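Local coordinates for protein tumor necrosis factor ligand superfamily member 9 (Mus musculus, PDB 6MKB) that acts as a cytokine that binds the receptor 4-1BB (TNFRSF9) and drives the proliferation of activated peripheral blood T cells, at residues K16-L21 with Y146-S152; G58-L64 with F159-K165; W82-Q88 with S132-Y138. All coordinates share one frame; numbering follows the deposited sequence.

Contact 1: residues K16-L21 with Y146-S152; sequences KNQASL and YRDWELS. With NAG (2-acetamido-2-deoxy-beta-D-glucopyranose), chain F; SO4 (sulfate ion), chain M.
The ring of Tyr146 lies against Leu21: Tyr146 CB comes 3.2 Å from Leu21 O, and that carbonyl oxygen approaches the ring obliquely. Over one face of that ring, toward its rim, sits the acetamide methyl C8 of the N-acetylglucosamine of chain F, while the hydroxyl bonds to the backbone N of Leu139. The Trp149 indole leads away from the contact, and the part of that residue that touches Leu21 is its CB, 3.7 Å from Leu21 CD1. These two side chains run alongside each other in the same direction, and Leu21 CD2 extends toward Leu151. Backbone bonds tie the two segments at both ends. Gln18 and Leu151 form a single antiparallel bridge: Gln18 N donates to Leu151 O and Leu151 N to Gln18 O, both at 2.8 Å. Farther on, Leu21 N reaches Tyr146 O at 2.9 Å, nearly straight at 173°. Between these ends Ala19 O receives two waters, one shared with Arg147 O and one with Glu150 OE2. With CG anti to its carbonyl carbon (chi1 -81°), Asn17 brings OD1 within 3.3 Å of Ser152 CA, and the same oxygen accepts from Tyr153 N. Asn17 N donates to O4 of a sulfate, probably from the crystallisation liquor, at 3.1 Å. The arrangement is a lone antiparallel bridge joining a loop to the start of the last strand of the TNF homology domain's jelly-roll sandwich.

Contact 2: residues G58-L64 with F159-K165; sequences GLYYVFL and FGLFLVK
Two antiparallel strands of the TNF jelly roll pair here, and the register shifts by one at a classic beta bulge in which Val164 and Lys165 both face Leu59. Leu59 O takes two donors: Val164 N at 2.8 Å, almost in line with the carbonyl, and Lys165 N at 3.2 Å, in the carbonyl plane on a lone pair. Leu59 N returns a bond to Lys165 O. Beyond the bulge the ladder is regular, with Tyr61 opposite Phe162 and Phe63 opposite Gly160 as hydrogen-bonded pairs. On the face carrying Tyr61, Phe63 and Phe162, the Tyr61 and Phe162 rings are nearly parallel (planes 5° apart, centroids 4.5 Å) but offset until one hardly covers the other; Tyr61 CB instead sits over the Phe162 ring, 3.7 Å from its centroid. Phe63 CG stands between its backbone N and carbonyl carbon (chi1 62°), which swings the ring back over Gly160, whose CA lies 3.8 Å from the ring centroid. The other face turns inward: Leu163 CD1 covers one face of the Tyr60 ring at 3.9 Å from its centroid, and Leu64 CD2 meets Phe159 CD1 at 3.8 Å. Tyr60 OH bonds to Ser56 O. Phe162 stacks on Phe162 of the second subunit, and Tyr61 meets Phe63 of that subunit. An aromatic inner-sheet face turned to a partner subunit is characteristic of TNF ligands, here serving a dimer.

Contact 3: residues W82-Q88 with S132-Y138; sequences WVSLVLQ and SVGLRAY. With NAG (2-acetamido-2-deoxy-beta-D-glucopyranose), chain C; NAG (2-acetamido-2-deoxy-beta-D-glucopyranose), chain F.
Leu135 CD1 meets Val83 CG1 at 3.9 Å on the close-packed side of this antiparallel ladder, where Val83, Leu85 and Leu87 pack against Val133, Leu135 and Ala137. Leu85 CB touches Val133 CG1, and its CD2 reaches across to Leu135, the two leucines meeting at a slant. Eight backbone bonds join the strands without a break in register, from Trp82 with Tyr138 to Gln88 with Ser132.

The opposite face is mixed in character and includes the partly exposed Trp82, Val86, Gln88, Arg136 and Tyr138. At one end Ser132 OG donates to Gln88 OE1 at 2.7 Å, using a lone pair in the amide plane; the extended Gln88 chain carries its amide there. The other amide atom, NE2, lies beside Gly134 CA. The Arg136 chain bends at chi2 and chi3; Arg136 NE hydrogen-bonds to Leu135 O from above the carbonyl plane, and Arg136 CG rests 3.8 Å from Val86 CG2. At the other end Trp82 (chi1 54°) folds its indole over the opposite strand. Tyr138 CB lies over one face, 3.5 Å from Trp82 NE1, while Arg136 CB comes to the edge at 3.6 Å from Trp82 CZ3. Trp82 NE1 donates to O7 of the N-acetylglucosamine of chain C at 2.9 Å, and the same sugar also covers one face of the Tyr138 ring. N2 of the sugar of chain F donates to Ala137 O.

The glycan is carried by Asn23, whose side chain also accepts from Ala137 N. In this outer (B'BGDE) sheet of the TNF jelly roll, strand 100-105 pairs along the other side of 82-88, and strand 24-29 along the other side of 132-138. Leu66 and Leu68 of strand 58-70 and Phe159 of strand 149-166 pack against the apolar face.

How the contacts relate
Starting from the N terminus, residues 16-21 come first and meet 146-152 much later, closing contact 1, the longest loop of the three. Strand 58-64 enters within that loop but finds its partner, 159-165, only after contact 1 has closed, so contacts 1 and 2 cross. Contact 3, joining 82-88 to 132-138, nests inside both. Contacts 1 and 2 share strand 149-166 yet lie on opposite sides of the chain's centre, about 27 Å apart between centres. Contact 3 touches each: Leu21 packs on Val83 and Leu135, while Phe159 and Leu64 pack on Val133. It thereby bridges the glycan-bearing end and the subunit-facing strands across the sandwich core.

Contact 1: residues K16-L21 with Y146-S152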
# COMPACT_ATOMS: atom_id res chain seq x y z
N LYS B 16 -1.33 -11.47 -14.59
CA LYS B 16 -0.76 -12.40 -15.56
C LYS B 16 0.54 -11.77 -16.06
O LYS B 16 0.71 -10.55 -15.99
CB LYS B 16 -1.74 -12.66 -16.70
CG LYS B 16 -2.83 -13.66 -16.35
CD LYS B 16 -3.56 -14.12 -17.59
CE LYS B 16 -4.77 -14.96 -17.29
NZ LYS B 16 -5.43 -15.46 -18.53
N ASN B 17 1.50 -12.60 -16.49
CA ASN B 17 2.79 -12.11 -16.94
C ASN B 17 2.69 -11.13 -18.11
O ASN B 17 1.79 -11.22 -18.94
CB ASN B 17 3.73 -13.27 -17.28
CG ASN B 17 4.38 -13.88 -16.05
OD1 ASN B 17 3.99 -13.61 -14.90
ND2 ASN B 17 5.38 -14.71 -16.26
N GLN B 18 3.62 -10.18 -18.12
CA GLN B 18 3.78 -9.13 -19.11
C GLN B 18 5.29 -8.99 -19.35
O GLN B 18 5.99 -8.41 -18.51
CB GLN B 18 3.13 -7.84 -18.57
CG GLN B 18 2.40 -7.01 -19.60
CD GLN B 18 1.18 -7.67 -20.15
OE1 GLN B 18 0.18 -7.88 -19.45
NE2 GLN B 18 1.22 -8.01 -21.43
N ALA B 19 5.79 -9.59 -20.45
CA ALA B 19 7.21 -9.69 -20.83
C ALA B 19 7.91 -8.34 -21.03
O ALA B 19 9.13 -8.26 -20.90
CB ALA B 19 7.35 -10.53 -22.10
N SER B 20 7.15 -7.31 -21.38
CA SER B 20 7.63 -5.94 -21.62
C SER B 20 6.53 -4.97 -21.26
O SER B 20 5.39 -5.40 -21.08
CB SER B 20 8.07 -5.77 -23.07
OG SER B 20 6.98 -5.85 -23.96
N LEU B 21 6.85 -3.68 -21.16
CA LEU B 21 5.83 -2.71 -20.79
C LEU B 21 5.20 -2.05 -22.01
O LEU B 21 5.85 -1.82 -23.03
CB LEU B 21 6.36 -1.65 -19.82
CG LEU B 21 6.95 -2.12 -18.49
CD1 LEU B 21 7.41 -0.94 -17.66
CD2 LEU B 21 5.98 -3.03 -17.71
N TYR B 146 11.21 -0.16 -23.35
CA TYR B 146 10.06 -0.87 -22.77
C TYR B 146 10.36 -2.34 -22.51
O TYR B 146 9.63 -2.99 -21.78
CB TYR B 146 8.82 -0.72 -23.68
CG TYR B 146 8.34 0.72 -23.77
CD1 TYR B 146 7.54 1.27 -22.77
CD2 TYR B 146 8.74 1.55 -24.82
CE1 TYR B 146 7.14 2.60 -22.82
CE2 TYR B 146 8.35 2.88 -24.87
CZ TYR B 146 7.55 3.41 -23.87
OH TYR B 146 7.14 4.72 -23.90
N ARG B 147 11.43 -2.87 -23.12
CA ARG B 147 11.88 -4.26 -22.95
C ARG B 147 12.71 -4.44 -21.68
O ARG B 147 12.96 -5.57 -21.29
CB ARG B 147 12.71 -4.73 -24.16
CG ARG B 147 12.01 -4.64 -25.53
CD ARG B 147 11.41 -5.95 -25.99
NE ARG B 147 11.09 -5.92 -27.42
CZ ARG B 147 11.91 -6.30 -28.39
NH1 ARG B 147 13.15 -6.70 -28.11
NH2 ARG B 147 11.52 -6.23 -29.66
N ASP B 148 13.12 -3.33 -21.03
CA ASP B 148 13.98 -3.32 -19.86
C ASP B 148 13.24 -3.61 -18.55
O ASP B 148 13.88 -3.81 -17.52
CB ASP B 148 14.77 -1.99 -19.80
CG ASP B 148 15.92 -1.91 -20.82
OD1 ASP B 148 15.97 -2.78 -21.75
OD2 ASP B 148 16.78 -1.01 -20.67
N TRP B 149 11.90 -3.68 -18.57
CA TRP B 149 11.10 -4.00 -17.38
C TRP B 149 10.00 -4.95 -17.75
O TRP B 149 9.55 -4.95 -18.89
CB TRP B 149 10.50 -2.74 -16.74
CG TRP B 149 11.51 -1.76 -16.21
CD1 TRP B 149 12.02 -0.68 -16.87
CD2 TRP B 149 12.14 -1.78 -14.92
NE1 TRP B 149 12.88 0.01 -16.05
CE2 TRP B 149 12.98 -0.65 -14.85
CE3 TRP B 149 12.03 -2.62 -13.79
CZ2 TRP B 149 13.72 -0.34 -13.69
CZ3 TRP B 149 12.74 -2.30 -12.64
CH2 TRP B 149 13.58 -1.17 -12.60
N GLU B 150 9.55 -5.75 -16.78
CA GLU B 150 8.50 -6.73 -16.99
C GLU B 150 7.69 -6.95 -15.71
O GLU B 150 8.14 -6.62 -14.61
CB GLU B 150 9.10 -8.08 -17.47
CG GLU B 150 9.87 -8.83 -16.38
CD GLU B 150 10.51 -10.15 -16.75
OE1 GLU B 150 11.48 -10.53 -16.07
OE2 GLU B 150 10.05 -10.80 -17.71
N LEU B 151 6.49 -7.53 -15.89
CA LEU B 151 5.62 -7.96 -14.81
C LEU B 151 5.65 -9.46 -14.86
O LEU B 151 5.14 -10.02 -15.83
CB LEU B 151 4.17 -7.41 -14.93
CG LEU B 151 3.94 -5.91 -15.05
CD1 LEU B 151 2.46 -5.61 -14.90
CD2 LEU B 151 4.73 -5.13 -14.01
N SER B 152 6.31 -10.11 -13.91
CA SER B 152 6.42 -11.56 -13.94
C SER B 152 6.24 -12.22 -12.58
O SER B 152 6.48 -11.61 -11.55
CB SER B 152 7.77 -11.97 -14.51
OG SER B 152 8.85 -11.51 -13.72
C1 NAG F . 1.73 5.35 -23.16
C2 NAG F . 2.68 5.56 -24.33
C3 NAG F . 3.59 6.76 -24.04
C4 NAG F . 2.81 8.01 -23.60
C5 NAG F . 1.81 7.67 -22.51
C6 NAG F . 0.89 8.84 -22.17
C7 NAG F . 3.70 3.59 -25.46
C8 NAG F . 4.29 2.26 -25.11
N2 NAG F . 3.54 4.40 -24.42
O3 NAG F . 4.41 7.04 -25.19
O4 NAG F . 3.73 9.00 -23.13
O5 NAG F . 1.00 6.56 -22.89
O6 NAG F . 0.33 8.56 -20.89
O7 NAG F . 3.43 3.88 -26.61
S SO4 M . 0.84 -15.80 -17.72
O1 SO4 M . 0.60 -14.49 -18.37
O2 SO4 M . -0.31 -16.70 -18.05
O3 SO4 M . 2.08 -16.40 -18.28
O4 SO4 M . 0.98 -15.64 -16.25
O HOH W 1 11.27 -7.42 -22.42
O HOH W 2 10.79 -10.36 -20.29

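Contact 2: residues G58-L64 with F159-K165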
# COMPACT_ATOMS: atom_id res chain seq x y z
N GLY B 58 -20.86 0.09 -0.72
CA GLY B 58 -20.22 0.45 0.52
C GLY B 58 -18.87 1.10 0.35
O GLY B 58 -18.48 1.45 -0.77
N LEU B 59 -18.16 1.27 1.47
CA LEU B 59 -16.83 1.84 1.51
C LEU B 59 -15.82 0.70 1.41
O LEU B 59 -15.78 -0.18 2.28
CB LEU B 59 -16.63 2.67 2.80
CG LEU B 59 -15.34 3.48 2.90
CD1 LEU B 59 -15.31 4.65 1.89
CD2 LEU B 59 -15.14 3.98 4.33
N TYR B 60 -15.06 0.68 0.32
CA TYR B 60 -14.07 -0.36 0.07
C TYR B 60 -12.67 0.20 0.16
O TYR B 60 -12.40 1.31 -0.31
CB TYR B 60 -14.25 -0.99 -1.34
CG TYR B 60 -15.44 -1.93 -1.48
CD1 TYR B 60 -16.72 -1.43 -1.68
CD2 TYR B 60 -15.27 -3.31 -1.44
CE1 TYR B 60 -17.82 -2.28 -1.81
CE2 TYR B 60 -16.35 -4.17 -1.58
CZ TYR B 60 -17.63 -3.66 -1.75
OH TYR B 60 -18.71 -4.50 -1.87
N TYR B 61 -11.76 -0.59 0.74
CA TYR B 61 -10.35 -0.27 0.76
C TYR B 61 -9.81 -0.92 -0.50
O TYR B 61 -9.84 -2.15 -0.61
CB TYR B 61 -9.71 -0.82 2.03
CG TYR B 61 -8.21 -0.63 2.14
CD1 TYR B 61 -7.33 -1.45 1.44
CD2 TYR B 61 -7.67 0.28 3.05
CE1 TYR B 61 -5.95 -1.31 1.58
CE2 TYR B 61 -6.30 0.39 3.23
CZ TYR B 61 -5.44 -0.38 2.46
OH TYR B 61 -4.07 -0.25 2.62
N VAL B 62 -9.44 -0.11 -1.51
CA VAL B 62 -8.95 -0.64 -2.78
C VAL B 62 -7.44 -0.50 -2.77
O VAL B 62 -6.93 0.53 -2.31
CB VAL B 62 -9.61 0.05 -3.99
CG1 VAL B 62 -9.32 -0.71 -5.28
CG2 VAL B 62 -11.11 0.20 -3.79
N PHE B 63 -6.73 -1.55 -3.21
CA PHE B 63 -5.27 -1.54 -3.20
C PHE B 63 -4.71 -2.04 -4.52
O PHE B 63 -5.31 -2.86 -5.21
CB PHE B 63 -4.70 -2.35 -2.02
CG PHE B 63 -5.05 -3.82 -1.99
CD1 PHE B 63 -4.24 -4.76 -2.65
CD2 PHE B 63 -6.15 -4.28 -1.28
CE1 PHE B 63 -4.57 -6.12 -2.65
CE2 PHE B 63 -6.46 -5.65 -1.25
CZ PHE B 63 -5.67 -6.56 -1.93
N LEU B 64 -3.52 -1.51 -4.85
CA LEU B 64 -2.67 -1.81 -5.99
C LEU B 64 -1.26 -1.99 -5.49
O LEU B 64 -0.80 -1.19 -4.67
CB LEU B 64 -2.69 -0.70 -7.04
CG LEU B 64 -3.99 -0.43 -7.78
CD1 LEU B 64 -3.90 0.91 -8.57
CD2 LEU B 64 -4.34 -1.58 -8.73
N PHE B 159 -3.80 -6.64 -7.32
CA PHE B 159 -4.89 -5.70 -7.23
C PHE B 159 -5.99 -6.37 -6.45
O PHE B 159 -6.22 -7.58 -6.60
CB PHE B 159 -5.33 -5.28 -8.64
CG PHE B 159 -6.76 -4.90 -8.89
CD1 PHE B 159 -7.33 -3.80 -8.24
CD2 PHE B 159 -7.51 -5.54 -9.88
CE1 PHE B 159 -8.66 -3.43 -8.49
CE2 PHE B 159 -8.82 -5.13 -10.17
CZ PHE B 159 -9.39 -4.09 -9.47
N GLY B 160 -6.62 -5.60 -5.57
CA GLY B 160 -7.74 -6.10 -4.79
C GLY B 160 -8.49 -5.02 -4.03
O GLY B 160 -8.26 -3.83 -4.24
N LEU B 161 -9.39 -5.46 -3.16
CA LEU B 161 -10.24 -4.61 -2.31
C LEU B 161 -10.87 -5.42 -1.22
O LEU B 161 -10.83 -6.66 -1.24
CB LEU B 161 -11.35 -3.83 -3.09
CG LEU B 161 -12.11 -4.48 -4.28
CD1 LEU B 161 -12.79 -5.75 -3.90
CD2 LEU B 161 -13.16 -3.58 -4.79
N PHE B 162 -11.44 -4.71 -0.25
CA PHE B 162 -12.20 -5.28 0.83
C PHE B 162 -13.25 -4.31 1.33
O PHE B 162 -13.01 -3.12 1.38
CB PHE B 162 -11.32 -5.78 1.98
CG PHE B 162 -10.19 -4.97 2.52
CD1 PHE B 162 -10.40 -4.05 3.55
CD2 PHE B 162 -8.87 -5.26 2.16
CE1 PHE B 162 -9.31 -3.39 4.15
CE2 PHE B 162 -7.78 -4.60 2.76
CZ PHE B 162 -8.01 -3.69 3.77
N LEU B 163 -14.44 -4.84 1.67
CA LEU B 163 -15.54 -4.05 2.19
C LEU B 163 -15.26 -3.70 3.65
O LEU B 163 -15.16 -4.58 4.49
CB LEU B 163 -16.88 -4.77 2.02
CG LEU B 163 -18.16 -4.05 2.53
CD1 LEU B 163 -18.31 -2.66 1.89
CD2 LEU B 163 -19.40 -4.88 2.22
N VAL B 164 -15.16 -2.39 3.91
CA VAL B 164 -14.86 -1.78 5.21
C VAL B 164 -16.17 -1.35 5.91
O VAL B 164 -16.32 -1.50 7.12
CB VAL B 164 -13.89 -0.59 4.96
CG1 VAL B 164 -13.87 0.41 6.10
CG2 VAL B 164 -12.48 -1.08 4.66
N LYS B 165 -17.09 -0.79 5.15
CA LYS B 165 -18.34 -0.31 5.71
C LYS B 165 -19.48 -0.50 4.69
O LYS B 165 -19.52 0.23 3.69
CB LYS B 165 -18.20 1.17 6.14
CG LYS B 165 -19.42 1.77 6.80
CD LYS B 165 -19.26 3.26 7.13
CE LYS B 165 -18.71 4.24 6.09
NZ LYS B 165 -19.69 4.59 5.03

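Contact 3: residues W82-Q88 with S132-Y138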
# COMPACT_ATOMS: atom_id res chain seq x y z
N TRP B 82 8.53 7.05 -16.48
CA TRP B 82 7.59 6.66 -15.43
C TRP B 82 6.76 5.44 -15.81
O TRP B 82 6.55 5.17 -16.99
CB TRP B 82 6.65 7.84 -15.09
CG TRP B 82 5.93 8.42 -16.27
CD1 TRP B 82 6.32 9.50 -17.01
CD2 TRP B 82 4.69 7.97 -16.83
NE1 TRP B 82 5.40 9.74 -18.01
CE2 TRP B 82 4.39 8.81 -17.92
CE3 TRP B 82 3.81 6.91 -16.53
CZ2 TRP B 82 3.26 8.63 -18.73
CZ3 TRP B 82 2.67 6.75 -17.31
CH2 TRP B 82 2.41 7.59 -18.40
N VAL B 83 6.30 4.71 -14.80
CA VAL B 83 5.43 3.54 -14.95
C VAL B 83 4.27 3.72 -13.98
O VAL B 83 4.48 4.06 -12.81
CB VAL B 83 6.15 2.18 -14.78
CG1 VAL B 83 5.20 1.02 -15.11
CG2 VAL B 83 7.40 2.11 -15.65
N SER B 84 3.05 3.49 -14.46
CA SER B 84 1.82 3.66 -13.72
C SER B 84 0.90 2.45 -13.77
O SER B 84 0.82 1.78 -14.80
CB SER B 84 1.06 4.83 -14.32
OG SER B 84 0.99 5.92 -13.43
N LEU B 85 0.15 2.23 -12.67
CA LEU B 85 -0.99 1.32 -12.53
C LEU B 85 -2.17 2.23 -12.33
O LEU B 85 -2.20 2.97 -11.34
CB LEU B 85 -0.84 0.31 -11.38
CG LEU B 85 0.15 -0.85 -11.51
CD1 LEU B 85 -0.09 -1.83 -10.40
CD2 LEU B 85 0.05 -1.57 -12.87
N VAL B 86 -3.07 2.30 -13.32
CA VAL B 86 -4.20 3.21 -13.28
C VAL B 86 -5.48 2.44 -13.00
O VAL B 86 -5.84 1.57 -13.78
CB VAL B 86 -4.31 4.03 -14.61
CG1 VAL B 86 -5.48 5.01 -14.56
CG2 VAL B 86 -3.01 4.78 -14.93
N LEU B 87 -6.16 2.76 -11.88
CA LEU B 87 -7.43 2.12 -11.50
C LEU B 87 -8.53 2.71 -12.36
O LEU B 87 -8.76 3.89 -12.28
CB LEU B 87 -7.75 2.30 -10.00
CG LEU B 87 -9.05 1.59 -9.49
CD1 LEU B 87 -8.94 0.08 -9.55
CD2 LEU B 87 -9.38 2.02 -8.09
N GLN B 88 -9.17 1.88 -13.19
CA GLN B 88 -10.25 2.26 -14.11
C GLN B 88 -11.59 1.81 -13.54
O GLN B 88 -11.88 0.62 -13.53
CB GLN B 88 -9.98 1.67 -15.50
CG GLN B 88 -8.62 2.08 -16.11
CD GLN B 88 -8.15 1.20 -17.25
OE1 GLN B 88 -8.64 0.07 -17.49
NE2 GLN B 88 -7.18 1.69 -17.99
N SER B 132 -11.16 -2.17 -13.39
CA SER B 132 -10.11 -2.76 -14.21
C SER B 132 -8.82 -1.95 -13.93
O SER B 132 -8.89 -0.88 -13.31
CB SER B 132 -10.49 -2.78 -15.69
OG SER B 132 -10.48 -1.51 -16.30
N VAL B 133 -7.66 -2.48 -14.31
CA VAL B 133 -6.39 -1.79 -14.07
C VAL B 133 -5.61 -1.68 -15.37
O VAL B 133 -5.32 -2.69 -16.03
CB VAL B 133 -5.56 -2.51 -12.96
CG1 VAL B 133 -4.23 -1.79 -12.68
CG2 VAL B 133 -6.37 -2.67 -11.68
N GLY B 134 -5.23 -0.46 -15.70
CA GLY B 134 -4.42 -0.19 -16.87
C GLY B 134 -2.97 0.01 -16.53
O GLY B 134 -2.62 0.70 -15.56
N LEU B 135 -2.10 -0.63 -17.30
CA LEU B 135 -0.67 -0.41 -17.20
C LEU B 135 -0.34 0.80 -18.13
O LEU B 135 -0.76 0.81 -19.28
CB LEU B 135 0.09 -1.69 -17.59
CG LEU B 135 1.64 -1.56 -17.73
CD1 LEU B 135 2.33 -1.32 -16.38
CD2 LEU B 135 2.21 -2.78 -18.43
N ARG B 136 0.34 1.83 -17.61
CA ARG B 136 0.79 3.00 -18.38
C ARG B 136 2.29 3.18 -18.20
O ARG B 136 2.81 2.95 -17.11
CB ARG B 136 0.05 4.30 -17.97
CG ARG B 136 -1.44 4.41 -18.36
CD ARG B 136 -1.71 3.97 -19.78
NE ARG B 136 -2.60 2.80 -19.74
CZ ARG B 136 -3.83 2.78 -20.25
NH1 ARG B 136 -4.29 3.82 -20.92
NH2 ARG B 136 -4.56 1.68 -20.17
N ALA B 137 3.00 3.57 -19.27
CA ALA B 137 4.44 3.78 -19.20
C ALA B 137 4.96 4.67 -20.34
O ALA B 137 4.55 4.53 -21.49
CB ALA B 137 5.18 2.44 -19.21
N TYR B 138 5.86 5.58 -20.00
CA TYR B 138 6.62 6.41 -20.91
C TYR B 138 8.08 6.19 -20.55
O TYR B 138 8.52 6.63 -19.49
CB TYR B 138 6.22 7.89 -20.87
CG TYR B 138 7.15 8.76 -21.69
CD1 TYR B 138 7.37 8.50 -23.05
CD2 TYR B 138 7.84 9.83 -21.11
CE1 TYR B 138 8.25 9.27 -23.80
CE2 TYR B 138 8.69 10.63 -21.87
CZ TYR B 138 8.89 10.35 -23.21
OH TYR B 138 9.73 11.14 -23.97
C1 NAG C . 3.97 10.14 -23.95
C2 NAG C . 4.52 11.24 -23.04
C3 NAG C . 5.08 12.42 -23.85
C4 NAG C . 6.05 11.97 -24.94
C5 NAG C . 5.43 10.86 -25.80
C6 NAG C . 6.43 10.25 -26.77
C7 NAG C . 3.65 11.69 -20.77
C8 NAG C . 2.42 12.08 -20.01
N2 NAG C . 3.50 11.66 -22.10
O3 NAG C . 5.75 13.34 -22.98
O4 NAG C . 6.43 13.11 -25.74
O5 NAG C . 4.91 9.81 -24.98
O6 NAG C . 5.91 9.02 -27.28
O7 NAG C . 4.70 11.43 -20.20
C1 NAG F . 1.73 5.35 -23.16
C2 NAG F . 2.68 5.56 -24.33
C3 NAG F . 3.59 6.76 -24.04
C4 NAG F . 2.81 8.01 -23.60
C5 NAG F . 1.81 7.67 -22.51
C6 NAG F . 0.89 8.84 -22.17
C7 NAG F . 3.70 3.59 -25.46
C8 NAG F . 4.29 2.26 -25.11
N2 NAG F . 3.54 4.40 -24.42
O3 NAG F . 4.41 7.04 -25.19
O4 NAG F . 3.73 9.00 -23.13
O5 NAG F . 1.00 6.56 -22.89
O6 NAG F . 0.33 8.56 -20.89
O7 NAG F . 3.43 3.88 -26.61